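Local coordinates for protein leucine aminopeptidase 1 (Caenorhabditis elegans, PDB 2HC9) that releases N-terminal amino acids, preferably leucine, from peptides as a two-zinc M17 metalloaminopeptidase, and probably acts as a digestive enzyme, at residues L166-S169 with V170-T173; G219-H222 with V223-G227; R274-G277 with G278-M282; T333-E336 with G337-I340. The protein carries 1 engineered substitution. All blocks are in the same frame, centred on the assembly; numbering follows the deposited sequence.

Interaction 1 (L166-S169 with V170-T173); sequences LSES and VRET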
ATOM      1  N   LEU A 166     -14.078  14.917 -41.763  1.00 14.11           N
ATOM      2  CA  LEU A 166     -13.833  13.901 -40.738  1.00 15.34           C
ATOM      3  C   LEU A 166     -12.444  14.081 -40.115  1.00 16.28           C
ATOM      4  O   LEU A 166     -12.295  14.025 -38.887  1.00 16.56           O
ATOM      5  CB  LEU A 166     -13.955  12.495 -41.330  1.00 16.62           C
ATOM      6  CG  LEU A 166     -13.616  11.366 -40.337  1.00 20.43           C
ATOM      7  CD1 LEU A 166     -14.624  11.365 -39.171  1.00 17.48           C
ATOM      8  CD2 LEU A 166     -13.601  10.025 -41.077  1.00 16.36           C
ATOM      9  N   SER A 167     -11.437  14.313 -40.956  1.00 15.73           N
ATOM     10  CA  SER A 167     -10.099  14.623 -40.457  1.00 16.27           C
ATOM     11  C   SER A 167     -10.123  15.782 -39.472  1.00 16.98           C
ATOM     12  O   SER A 167      -9.461  15.733 -38.438  1.00 16.26           O
ATOM     13  CB  SER A 167      -9.135  14.945 -41.606  1.00 18.32           C
ATOM     14  OG  SER A 167      -8.944  13.816 -42.444  1.00 18.60           O
ATOM     15  N   GLU A 168     -10.865  16.832 -39.804  1.00 15.41           N
ATOM     16  CA  GLU A 168     -10.992  17.979 -38.902  1.00 15.23           C
ATOM     17  C   GLU A 168     -11.693  17.576 -37.611  1.00 17.19           C
ATOM     18  O   GLU A 168     -11.271  17.966 -36.529  1.00 15.07           O
ATOM     19  CB  GLU A 168     -11.726  19.140 -39.600  1.00 17.02           C
ATOM     20  CG  GLU A 168     -12.093  20.324 -38.672  1.00 17.49           C
ATOM     21  CD  GLU A 168     -10.890  21.170 -38.201  1.00 17.36           C
ATOM     22  OE1 GLU A 168      -9.719  20.817 -38.422  1.00 17.51           O
ATOM     23  OE2 GLU A 168     -11.128  22.218 -37.570  1.00 19.14           O
ATOM     24  N   SER A 169     -12.753  16.779 -37.714  1.00 15.63           N
ATOM     25  CA  SER A 169     -13.511  16.405 -36.506  1.00 13.45           C
ATOM     26  C   SER A 169     -12.617  15.566 -35.580  1.00 14.02           C
ATOM     27  O   SER A 169     -12.633  15.754 -34.353  1.00 15.55           O
ATOM     28  CB  SER A 169     -14.769  15.631 -36.892  1.00 18.80           C
ATOM     29  OG  SER A 169     -15.825  16.519 -37.234  1.00 18.70           O
ATOM     30  N   VAL A 170     -11.837  14.667 -36.178  1.00 12.94           N
ATOM     31  CA  VAL A 170     -10.863  13.834 -35.450  1.00 14.25           C
ATOM     32  C   VAL A 170      -9.837  14.719 -34.744  1.00 18.01           C
ATOM     33  O   VAL A 170      -9.628  14.608 -33.514  1.00 14.00           O
ATOM     34  CB  VAL A 170     -10.174  12.782 -36.390  1.00 16.64           C
ATOM     35  CG1 VAL A 170      -8.968  12.118 -35.690  1.00 14.95           C
ATOM     36  CG2 VAL A 170     -11.223  11.704 -36.826  1.00 15.54           C
ATOM     37  N   ARG A 171      -9.220  15.634 -35.499  1.00 14.54           N
ATOM     38  CA  ARG A 171      -8.192  16.516 -34.900  1.00 15.10           C
ATOM     39  C   ARG A 171      -8.749  17.491 -33.867  1.00 12.79           C
ATOM     40  O   ARG A 171      -8.067  17.816 -32.894  1.00 15.00           O
ATOM     41  CB  ARG A 171      -7.421  17.261 -35.990  1.00 14.80           C
ATOM     42  CG  ARG A 171      -6.618  16.310 -36.867  1.00 14.60           C
ATOM     43  CD  ARG A 171      -5.951  17.084 -38.022  1.00 16.16           C
ATOM     44  NE  ARG A 171      -4.845  17.934 -37.569  1.00 15.54           N
ATOM     45  CZ  ARG A 171      -4.621  19.186 -37.982  1.00 21.57           C
ATOM     46  NH1 ARG A 171      -5.458  19.814 -38.833  1.00 16.16           N
ATOM     47  NH2 ARG A 171      -3.560  19.830 -37.519  1.00 15.93           N
ATOM     48  N   GLU A 172      -9.979  17.955 -34.075  1.00 13.86           N
ATOM     49  CA  GLU A 172     -10.650  18.806 -33.084  1.00 12.90           C
ATOM     50  C   GLU A 172     -10.946  18.068 -31.774  1.00 14.61           C
ATOM     51  O   GLU A 172     -10.712  18.600 -30.686  1.00 13.87           O
ATOM     52  CB  GLU A 172     -11.970  19.367 -33.654  1.00 13.87           C
ATOM     53  CG  GLU A 172     -11.742  20.533 -34.678  1.00 13.74           C
ATOM     54  CD  GLU A 172     -11.222  21.769 -33.977  1.00 13.09           C
ATOM     55  OE1 GLU A 172     -12.064  22.524 -33.440  1.00 18.40           O
ATOM     56  OE2 GLU A 172      -9.980  21.933 -33.880  1.00 16.32           O
ATOM     57  N   THR A 173     -11.473  16.854 -31.886  1.00 14.31           N
ATOM     58  CA  THR A 173     -11.713  16.018 -30.690  1.00 11.80           C
ATOM     59  C   THR A 173     -10.409  15.890 -29.897  1.00 15.46           C
ATOM     60  O   THR A 173     -10.385  16.115 -28.684  1.00 12.27           O
ATOM     61  CB  THR A 173     -12.174  14.588 -31.103  1.00 16.46           C
ATOM     62  OG1 THR A 173     -13.382  14.678 -31.857  1.00 15.57           O
ATOM     63  CG2 THR A 173     -12.463  13.730 -29.860  1.00 14.77           C
TER
HETATM   64  O   HOH W   1      -8.076  19.282 -39.889  1.00 18.02           O
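Thr-173 has its OG1 anti to the carbonyl carbon (chi1 -60°), a rotation that lays the hydroxyl against the carbonyl one turn back, where OG1 donates to Ser-169 O at 2.8 Å. Thr-173 N donates to the same Ser-169 O at 2.9 Å from the opposite face of its plane. Two donors thus grip one acceptor, and the buried hydroxyl is satisfied inside its own helix. Glu-168 turns otherwise: with CG beside the carbonyl carbon (chi1 172°) and a bend at chi2, its carboxylate leans over Glu-172. Glu-168 OE2 comes 3.4 Å from Glu-172 CG, and the two carboxylate planes lie almost parallel, one displaced from the other, with 3.9 Å between Glu-168 OE2 and Glu-172 OE2. Their mutual repulsion is probably offset by Lys-133, which forms a salt bridge with each, and by Arg-175, which pairs with Glu-172. A water joins Glu-168 to Arg-171, donating to Glu-168 OE1 at 2.7 Å and accepting from Arg-171 NH1 at 2.9 Å in the guanidinium plane; Arg-171 NE is held by Phe-131 O. On another side of the helix, Leu-166 CD1 rests 4.1 Å from Val-170 CG2. Regular backbone bonds from each residue to the fourth one on run beneath these contacts, as in any alpha-helix. Ser-167 and Arg-171 touch strand 3-8, while Ser-169 and Thr-173 pack on helix 277-290, an arrangement characteristic of the long helix that links the N-terminal and catalytic domains in M17 aminopeptidases.

Interaction 2 (G219-H222 with V223-G227); sequences GIYH and VGKAG
Lys-225 stretches past two aromatic rings of the preceding turn, crossing Tyr-221 at about a right angle and meeting His-222 at the ring's edge. Its CG lies between the backbone N and the carbonyl carbon (chi1 61°), and from there the extended chain heads back to the helix. Lys-225 CB stands 4.1 Å above the plane of the Tyr-221 ring, offset toward the rim, while Lys-225 CD touches Tyr-221 CE1, also at 4.1 Å. At the far end Lys-225 NZ donates to His-222 ND1 at 2.9 Å, tilted 20° out of the imidazole plane. With ND1 accepting, the imidazole is probably neutral. The His-222 ring is covered on one face by its neighbour: Tyr-221 CD1 lies 3.6 Å above the centre of that ring. Without the ammonium group, with an alanine here in place of Lys-225, His-222 ND1 would probably lose its donor and the imidazole would be freer to turn. From Gly-224 to Gly-227 the chain makes a type I beta turn, Gly-227 N donating to Gly-224 O at 3.0 Å. Tyr-221 OH is held by Glu-210, and both aromatic side chains lean on Leu-213 of helix 210-215. Ile-220 and Val-223 bury themselves against Val-305 of strand 297-307 and Ile-340 of helix 337-350, with Val-223 reaching the zinc ligand Glu-336.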
ATOM      1  N   GLY A 219     -27.662  15.556 -10.868  1.00 15.76           N
ATOM      2  CA  GLY A 219     -26.395  14.914 -11.197  1.00 17.27           C
ATOM      3  C   GLY A 219     -25.393  15.921 -11.722  1.00 19.13           C
ATOM      4  O   GLY A 219     -24.283  16.014 -11.203  1.00 14.25           O
ATOM      5  N   ILE A 220     -25.776  16.664 -12.761  1.00 15.03           N
ATOM      6  CA  ILE A 220     -24.845  17.617 -13.392  1.00 12.94           C
ATOM      7  C   ILE A 220     -24.460  18.705 -12.378  1.00 15.56           C
ATOM      8  O   ILE A 220     -23.283  19.023 -12.230  1.00 14.97           O
ATOM      9  CB  ILE A 220     -25.452  18.253 -14.652  1.00 15.29           C
ATOM     10  CG1 ILE A 220     -25.940  17.124 -15.582  1.00 12.89           C
ATOM     11  CG2 ILE A 220     -24.408  19.141 -15.356  1.00 17.52           C
ATOM     12  CD1 ILE A 220     -26.348  17.634 -17.010  1.00 13.80           C
ATOM     13  N   TYR A 221     -25.450  19.247 -11.672  1.00 13.65           N
ATOM     14  CA  TYR A 221     -25.195  20.336 -10.732  1.00 15.78           C
ATOM     15  C   TYR A 221     -24.309  19.893  -9.573  1.00 19.61           C
ATOM     16  O   TYR A 221     -23.314  20.550  -9.254  1.00 15.56           O
ATOM     17  CB  TYR A 221     -26.497  20.915 -10.162  1.00 15.76           C
ATOM     18  CG  TYR A 221     -26.214  22.034  -9.188  1.00 18.42           C
ATOM     19  CD1 TYR A 221     -26.190  21.799  -7.798  1.00 17.02           C
ATOM     20  CD2 TYR A 221     -25.923  23.324  -9.645  1.00 17.85           C
ATOM     21  CE1 TYR A 221     -25.931  22.845  -6.890  1.00 16.12           C
ATOM     22  CE2 TYR A 221     -25.660  24.356  -8.751  1.00 18.31           C
ATOM     23  CZ  TYR A 221     -25.655  24.106  -7.375  1.00 20.22           C
ATOM     24  OH  TYR A 221     -25.380  25.127  -6.484  1.00 19.97           O
ATOM     25  N   HIS A 222     -24.705  18.814  -8.899  1.00 16.53           N
ATOM     26  CA  HIS A 222     -23.980  18.461  -7.684  1.00 15.72           C
ATOM     27  C   HIS A 222     -22.551  17.988  -7.942  1.00 14.68           C
ATOM     28  O   HIS A 222     -21.646  18.287  -7.171  1.00 16.09           O
ATOM     29  CB  HIS A 222     -24.817  17.535  -6.776  1.00 16.03           C
ATOM     30  CG  HIS A 222     -26.006  18.246  -6.190  1.00 13.05           C
ATOM     31  ND1 HIS A 222     -25.884  19.247  -5.245  1.00 13.65           N
ATOM     32  CD2 HIS A 222     -27.329  18.143  -6.464  1.00 17.30           C
ATOM     33  CE1 HIS A 222     -27.089  19.710  -4.942  1.00 17.17           C
ATOM     34  NE2 HIS A 222     -27.984  19.066  -5.680  1.00 14.88           N
ATOM     35  N   VAL A 223     -22.334  17.311  -9.067  1.00 15.20           N
ATOM     36  CA  VAL A 223     -20.966  16.957  -9.452  1.00 15.39           C
ATOM     37  C   VAL A 223     -20.114  18.206  -9.683  1.00 14.52           C
ATOM     38  O   VAL A 223     -18.970  18.286  -9.207  1.00 16.57           O
ATOM     39  CB  VAL A 223     -20.943  16.015 -10.702  1.00 14.48           C
ATOM     40  CG1 VAL A 223     -19.542  15.893 -11.283  1.00 15.35           C
ATOM     41  CG2 VAL A 223     -21.500  14.618 -10.309  1.00 15.42           C
ATOM     42  N   GLY A 224     -20.653  19.159 -10.443  1.00 14.34           N
ATOM     43  CA  GLY A 224     -19.843  20.303 -10.909  1.00 13.56           C
ATOM     44  C   GLY A 224     -19.789  21.524  -9.993  1.00 14.31           C
ATOM     45  O   GLY A 224     -19.086  22.500 -10.304  1.00 15.37           O
ATOM     46  N   LYS A 225     -20.544  21.492  -8.889  1.00 17.37           N
ATOM     47  CA  LYS A 225     -20.735  22.692  -8.029  1.00 15.41           C
ATOM     48  C   LYS A 225     -19.445  23.145  -7.334  1.00 17.51           C
ATOM     49  O   LYS A 225     -19.331  24.305  -6.947  1.00 18.88           O
ATOM     50  CB  LYS A 225     -21.823  22.467  -6.964  1.00 17.28           C
ATOM     51  CG  LYS A 225     -21.540  21.311  -5.966  1.00 16.69           C
ATOM     52  CD  LYS A 225     -22.749  21.060  -5.026  1.00 17.31           C
ATOM     53  CE  LYS A 225     -22.608  19.707  -4.318  1.00 13.61           C
ATOM     54  NZ  LYS A 225     -23.680  19.509  -3.306  1.00 16.91           N
ATOM     55  N   ALA A 226     -18.485  22.231  -7.167  1.00 14.86           N
ATOM     56  CA  ALA A 226     -17.207  22.604  -6.549  1.00 15.88           C
ATOM     57  C   ALA A 226     -16.116  22.850  -7.607  1.00 20.70           C
ATOM     58  O   ALA A 226     -14.930  22.904  -7.293  1.00 20.25           O
ATOM     59  CB  ALA A 226     -16.774  21.533  -5.542  1.00 15.84           C
ATOM     60  N   GLY A 227     -16.514  23.040  -8.861  1.00 14.82           N
ATOM     61  CA  GLY A 227     -15.519  23.444  -9.898  1.00 15.66           C
ATOM     62  C   GLY A 227     -15.205  24.937  -9.807  1.00 18.25           C
ATOM     63  O   GLY A 227     -15.993  25.721  -9.237  1.00 18.14           O
TER

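Interaction 3 (R274-G277 with G278-M282); sequences RDMG and GAAGM. With ZN (zinc ion), chain C.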
ATOM      1  N   ARG A 274      -8.336  14.624 -19.640  1.00 13.17           N
ATOM      2  CA  ARG A 274      -8.870  13.860 -20.771  1.00 14.12           C
ATOM      3  C   ARG A 274     -10.250  13.293 -20.456  1.00 16.76           C
ATOM      4  O   ARG A 274     -10.842  12.616 -21.297  1.00 15.43           O
ATOM      5  CB  ARG A 274      -7.910  12.744 -21.196  1.00 13.84           C
ATOM      6  CG  ARG A 274      -6.508  13.265 -21.608  1.00 17.68           C
ATOM      7  CD  ARG A 274      -5.636  12.105 -22.192  1.00 20.57           C
ATOM      8  NE  ARG A 274      -4.233  12.531 -22.200  1.00 23.54           N
ATOM      9  CZ  ARG A 274      -3.206  11.842 -21.733  1.00 25.00           C
ATOM     10  NH1 ARG A 274      -3.346  10.611 -21.239  1.00 19.08           N
ATOM     11  NH2 ARG A 274      -2.000  12.391 -21.811  1.00 24.95           N
ATOM     12  N   ASP A 275     -10.776  13.592 -19.261  1.00 12.67           N
ATOM     13  CA  ASP A 275     -12.047  13.023 -18.828  1.00 13.14           C
ATOM     14  C   ASP A 275     -13.297  13.645 -19.510  1.00 14.61           C
ATOM     15  O   ASP A 275     -14.440  13.333 -19.154  1.00 13.50           O
ATOM     16  CB  ASP A 275     -12.152  13.135 -17.300  1.00 14.39           C
ATOM     17  CG  ASP A 275     -13.006  12.047 -16.687  1.00 15.93           C
ATOM     18  OD1 ASP A 275     -13.107  10.919 -17.233  1.00 14.06           O
ATOM     19  OD2 ASP A 275     -13.553  12.318 -15.610  1.00 15.44           O
ATOM     20  N   MET A 276     -13.062  14.541 -20.469  1.00 14.50           N
ATOM     21  CA  MET A 276     -14.123  15.115 -21.316  1.00 15.49           C
ATOM     22  C   MET A 276     -14.063  14.555 -22.746  1.00 13.12           C
ATOM     23  O   MET A 276     -14.723  15.085 -23.665  1.00 15.10           O
ATOM     24  CB  MET A 276     -14.020  16.674 -21.339  1.00 15.79           C
ATOM     25  CG  MET A 276     -12.583  17.270 -21.417  1.00 15.54           C
ATOM     26  SD  MET A 276     -11.552  16.639 -22.749  1.00 15.09           S
ATOM     27  CE  MET A 276     -12.447  17.409 -24.129  1.00 13.87           C
ATOM     28  N   GLY A 277     -13.290  13.478 -22.951  1.00 15.85           N
ATOM     29  CA  GLY A 277     -13.148  12.900 -24.305  1.00 14.31           C
ATOM     30  C   GLY A 277     -14.465  12.439 -24.948  1.00 17.06           C
ATOM     31  O   GLY A 277     -14.645  12.520 -26.180  1.00 15.27           O
ATOM     32  N   GLY A 278     -15.397  11.971 -24.123  1.00 14.00           N
ATOM     33  CA  GLY A 278     -16.730  11.605 -24.624  1.00 15.87           C
ATOM     34  C   GLY A 278     -17.494  12.792 -25.207  1.00 16.30           C
ATOM     35  O   GLY A 278     -18.085  12.698 -26.289  1.00 14.16           O
ATOM     36  N   ALA A 279     -17.532  13.899 -24.468  1.00 15.18           N
ATOM     37  CA  ALA A 279     -18.222  15.110 -24.934  1.00 15.34           C
ATOM     38  C   ALA A 279     -17.558  15.629 -26.189  1.00 15.32           C
ATOM     39  O   ALA A 279     -18.250  16.030 -27.135  1.00 14.77           O
ATOM     40  CB  ALA A 279     -18.180  16.199 -23.866  1.00 13.66           C
ATOM     41  N   ALA A 280     -16.222  15.649 -26.207  1.00 14.63           N
ATOM     42  CA  ALA A 280     -15.509  16.128 -27.413  1.00 14.45           C
ATOM     43  C   ALA A 280     -15.863  15.262 -28.616  1.00 17.81           C
ATOM     44  O   ALA A 280     -16.114  15.770 -29.720  1.00 13.96           O
ATOM     45  CB  ALA A 280     -13.976  16.107 -27.175  1.00 15.53           C
ATOM     46  N   GLY A 281     -15.847  13.948 -28.428  1.00 14.95           N
ATOM     47  CA  GLY A 281     -16.102  13.033 -29.560  1.00 14.25           C
ATOM     48  C   GLY A 281     -17.538  13.124 -30.067  1.00 14.67           C
ATOM     49  O   GLY A 281     -17.772  13.094 -31.285  1.00 14.43           O
ATOM     50  N   MET A 282     -18.503  13.272 -29.158  1.00 15.83           N
ATOM     51  CA  MET A 282     -19.919  13.420 -29.567  1.00 17.28           C
ATOM     52  C   MET A 282     -20.144  14.748 -30.307  1.00 14.25           C
ATOM     53  O   MET A 282     -20.815  14.787 -31.349  1.00 15.63           O
ATOM     54  CB  MET A 282     -20.877  13.326 -28.360  1.00 17.25           C
ATOM     55  CG  MET A 282     -20.976  11.894 -27.742  1.00 14.07           C
ATOM     56  SD  MET A 282     -21.173  10.608 -29.003  1.00 17.08           S
ATOM     57  CE  MET A 282     -22.446   9.551 -28.290  1.00 15.99           C
TER
HETATM   58 ZN    ZN C 702     -14.588  10.945 -14.650  1.00 18.97          ZN
HETATM   59  O   HOH W   2     -15.655  11.524 -21.339  1.00 13.24           O
HETATM   60  O   HOH W   3     -14.324   9.248 -13.466  1.00 14.92           O
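Met-276 holds the N-cap position of helix 277-290 with a side chain that carries no conventional capping group; it curls over onto Ala-280 instead. The curl comes from its torsions: CG sits between the backbone N and the carbonyl carbon (chi1 40°), and further bends at chi2 and chi3 bring Met-276 CE to 3.6 Å from Ala-280 CB. Beneath this apolar contact the backbone supplies the first helical bonds. Ala-280 N donates to Met-276 O at 3.0 Å, nearly straight at 169°, and Gly-281 N donates to Gly-277 O at 2.9 Å. A water serves the first turn as well, accepting from Gly-278 N at 2.8 Å and donating to Asp-275 O at 3.1 Å, which ties the helix start to the loop before it. The methionine and Ala-280 both rest on Leu-176 of helix 157-178. Just ahead of the cap, Asp-275 turns its side chain the other way, to zinc: OD2 binds the chain C ion at 2.0 Å. The other oxygen, Asp-275 OD1, is 3.0 Å from the same zinc and is hydrogen-bonded by Thr-362 OG1 instead. Lys-252, Asp-257, Glu-336 and a water complete the site. The carboxylate is therefore a one-oxygen ligand, its rotation fixed by zinc on OD2 and by Thr-362 OG1 on OD1.

Interaction 4 (T333-E336 with G337-I340); sequences TDAE and GRLI. With ZN (zinc ion), chain B; ZN (zinc ion), chain C; BCT (bicarbonate ion), chain D.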
ATOM      1  N   THR A 333     -17.394   9.677  -5.061  1.00 12.86           N
ATOM      2  CA  THR A 333     -17.378  10.981  -5.732  1.00 14.37           C
ATOM      3  C   THR A 333     -16.627  10.941  -7.049  1.00 14.86           C
ATOM      4  O   THR A 333     -16.801  11.836  -7.856  1.00 14.86           O
ATOM      5  CB  THR A 333     -16.748  12.096  -4.855  1.00 14.45           C
ATOM      6  OG1 THR A 333     -15.366  11.782  -4.602  1.00 16.08           O
ATOM      7  CG2 THR A 333     -17.528  12.236  -3.528  1.00 13.17           C
ATOM      8  N   ASP A 334     -15.787   9.918  -7.245  1.00 13.00           N
ATOM      9  CA  ASP A 334     -15.026   9.734  -8.507  1.00 14.54           C
ATOM     10  C   ASP A 334     -15.844   8.932  -9.543  1.00 15.51           C
ATOM     11  O   ASP A 334     -15.422   8.754 -10.696  1.00 16.18           O
ATOM     12  CB  ASP A 334     -13.718   9.009  -8.182  1.00 15.98           C
ATOM     13  CG  ASP A 334     -12.660   9.137  -9.271  1.00 22.67           C
ATOM     14  OD1 ASP A 334     -12.851   9.852 -10.287  1.00 14.93           O
ATOM     15  OD2 ASP A 334     -11.601   8.519  -9.098  1.00 17.59           O
ATOM     16  N   ALA A 335     -17.011   8.439  -9.141  1.00 14.10           N
ATOM     17  CA  ALA A 335     -17.930   7.788 -10.087  1.00 12.79           C
ATOM     18  C   ALA A 335     -18.942   8.871 -10.521  1.00 15.41           C
ATOM     19  O   ALA A 335     -20.191   8.711 -10.394  1.00 16.25           O
ATOM     20  CB  ALA A 335     -18.628   6.586  -9.396  1.00 13.77           C
ATOM     21  N   GLU A 336     -18.390   9.984 -11.021  1.00 17.87           N
ATOM     22  CA  GLU A 336     -19.180  11.204 -11.269  1.00 15.70           C
ATOM     23  C   GLU A 336     -19.741  11.273 -12.693  1.00 16.93           C
ATOM     24  O   GLU A 336     -20.811  11.882 -12.932  1.00 13.78           O
ATOM     25  CB  GLU A 336     -18.362  12.471 -10.915  1.00 14.04           C
ATOM     26  CG  GLU A 336     -17.509  13.039 -12.085  1.00 14.05           C
ATOM     27  CD  GLU A 336     -16.366  12.120 -12.461  1.00 14.71           C
ATOM     28  OE1 GLU A 336     -15.956  12.103 -13.643  1.00 17.02           O
ATOM     29  OE2 GLU A 336     -15.864  11.393 -11.582  1.00 16.07           O
ATOM     30  N   GLY A 337     -19.031  10.673 -13.650  1.00 13.54           N
ATOM     31  CA  GLY A 337     -19.500  10.662 -15.040  1.00 14.60           C
ATOM     32  C   GLY A 337     -20.880  10.030 -15.181  1.00 19.20           C
ATOM     33  O   GLY A 337     -21.741  10.536 -15.892  1.00 15.91           O
ATOM     34  N   ARG A 338     -21.103   8.942 -14.464  1.00 16.21           N
ATOM     35  CA  ARG A 338     -22.363   8.232 -14.585  1.00 13.71           C
ATOM     36  C   ARG A 338     -23.530   9.053 -14.003  1.00 14.79           C
ATOM     37  O   ARG A 338     -24.657   8.962 -14.502  1.00 14.17           O
ATOM     38  CB  ARG A 338     -22.266   6.841 -13.937  1.00 12.07           C
ATOM     39  CG  ARG A 338     -22.044   6.885 -12.396  1.00 13.72           C
ATOM     40  CD  ARG A 338     -21.584   5.495 -11.874  1.00 13.81           C
ATOM     41  NE  ARG A 338     -20.176   5.262 -12.210  1.00 16.08           N
ATOM     42  CZ  ARG A 338     -19.478   4.211 -11.773  1.00 15.96           C
ATOM     43  NH1 ARG A 338     -20.066   3.316 -10.961  1.00 15.51           N
ATOM     44  NH2 ARG A 338     -18.199   4.078 -12.116  1.00 12.92           N
ATOM     45  N   LEU A 339     -23.251   9.881 -12.993  1.00 15.40           N
ATOM     46  CA  LEU A 339     -24.276  10.778 -12.409  1.00 15.41           C
ATOM     47  C   LEU A 339     -24.684  11.818 -13.456  1.00 14.92           C
ATOM     48  O   LEU A 339     -25.863  12.041 -13.703  1.00 14.65           O
ATOM     49  CB  LEU A 339     -23.719  11.513 -11.176  1.00 14.09           C
ATOM     50  CG  LEU A 339     -23.418  10.598  -9.951  1.00 17.08           C
ATOM     51  CD1 LEU A 339     -22.772  11.406  -8.830  1.00 15.40           C
ATOM     52  CD2 LEU A 339     -24.704   9.916  -9.449  1.00 17.11           C
ATOM     53  N   ILE A 340     -23.697  12.461 -14.072  1.00 16.53           N
ATOM     54  CA  ILE A 340     -24.048  13.523 -15.010  1.00 17.44           C
ATOM     55  C   ILE A 340     -24.744  12.958 -16.249  1.00 17.89           C
ATOM     56  O   ILE A 340     -25.671  13.590 -16.790  1.00 15.47           O
ATOM     57  CB  ILE A 340     -22.857  14.461 -15.339  1.00 12.44           C
ATOM     58  CG1 ILE A 340     -21.836  13.779 -16.273  1.00 14.41           C
ATOM     59  CG2 ILE A 340     -22.175  14.952 -14.024  1.00 12.25           C
ATOM     60  CD1 ILE A 340     -20.649  14.706 -16.715  1.00 14.84           C
TER
HETATM   61 ZN    ZN B 701     -14.184  10.249 -11.711  1.00 18.80          ZN
HETATM   62 ZN    ZN C 702     -14.588  10.945 -14.650  1.00 18.97          ZN
HETATM   63  C   BCT D 801     -17.648   7.498 -13.686  1.00 14.92           C
HETATM   64  O1  BCT D 801     -17.127   8.580 -13.976  1.00 16.93           O
HETATM   65  O2  BCT D 801     -17.018   6.424 -13.753  1.00 16.07           O
HETATM   66  O3  BCT D 801     -18.884   7.492 -13.261  1.00 14.83           O
HETATM   67  O   HOH W   3     -14.324   9.248 -13.466  1.00 14.92           O
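The NTDAEGRL signature of M17 aminopeptidases runs through this contact, in which Ala-335 and Arg-338 meet beside the two-zinc active site and helix 337-350 begins. Glu-336 bridges the metals, OE2 binding the chain B zinc at 2.0 Å and OE1 the chain C zinc at 2.1 Å; Asp-334 adds O and OD1 to the former. At the helix start a bicarbonate, probably from the crystallisation liquor, takes Gly-337 N on its O1 at 2.8 Å and Arg-338 N on its O3 at 2.9 Å. The Arg-338 chain bends at chi3 to bring its guanidinium round to the same anion, NE donating to bicarbonate O3 at 2.8 Å and NH2 to O2 at 3.1 Å. Arg-338 is predicted to be an active-site residue, and its NH1 is held by Asn-423 O. Were Arg-338 replaced by a leucine, bicarbonate O2 would probably be left without its arginine partner and O3 with one donor fewer. Water joins anion and metals: the molecule shared by both zincs donates to bicarbonate O1 at 2.9 Å. Over one guanidinium face, centred on it, lies Ala-335 CB, 3.5 Å from Arg-338 CZ.

How the interactions relate
From the N terminus the four contacts follow in series, each within one continuous run of chain, so none encloses a long loop and none nests or crosses. Interaction 1, on helix 157-178, packs on interaction 3 at the start of helix 277-290, where Thr-173 meets Ala-280 and Gly-281. Interaction 2, about 29 Å from interaction 1 between centres, lies at helix 218-224 and touches interaction 4 through Val-223 and Ile-340. Interactions 3 and 4 converge on the chain C zinc and its water. The interdomain helix is thereby joined, through two loop-to-helix junctions of the catalytic domain, to the metal site and the helix beyond it.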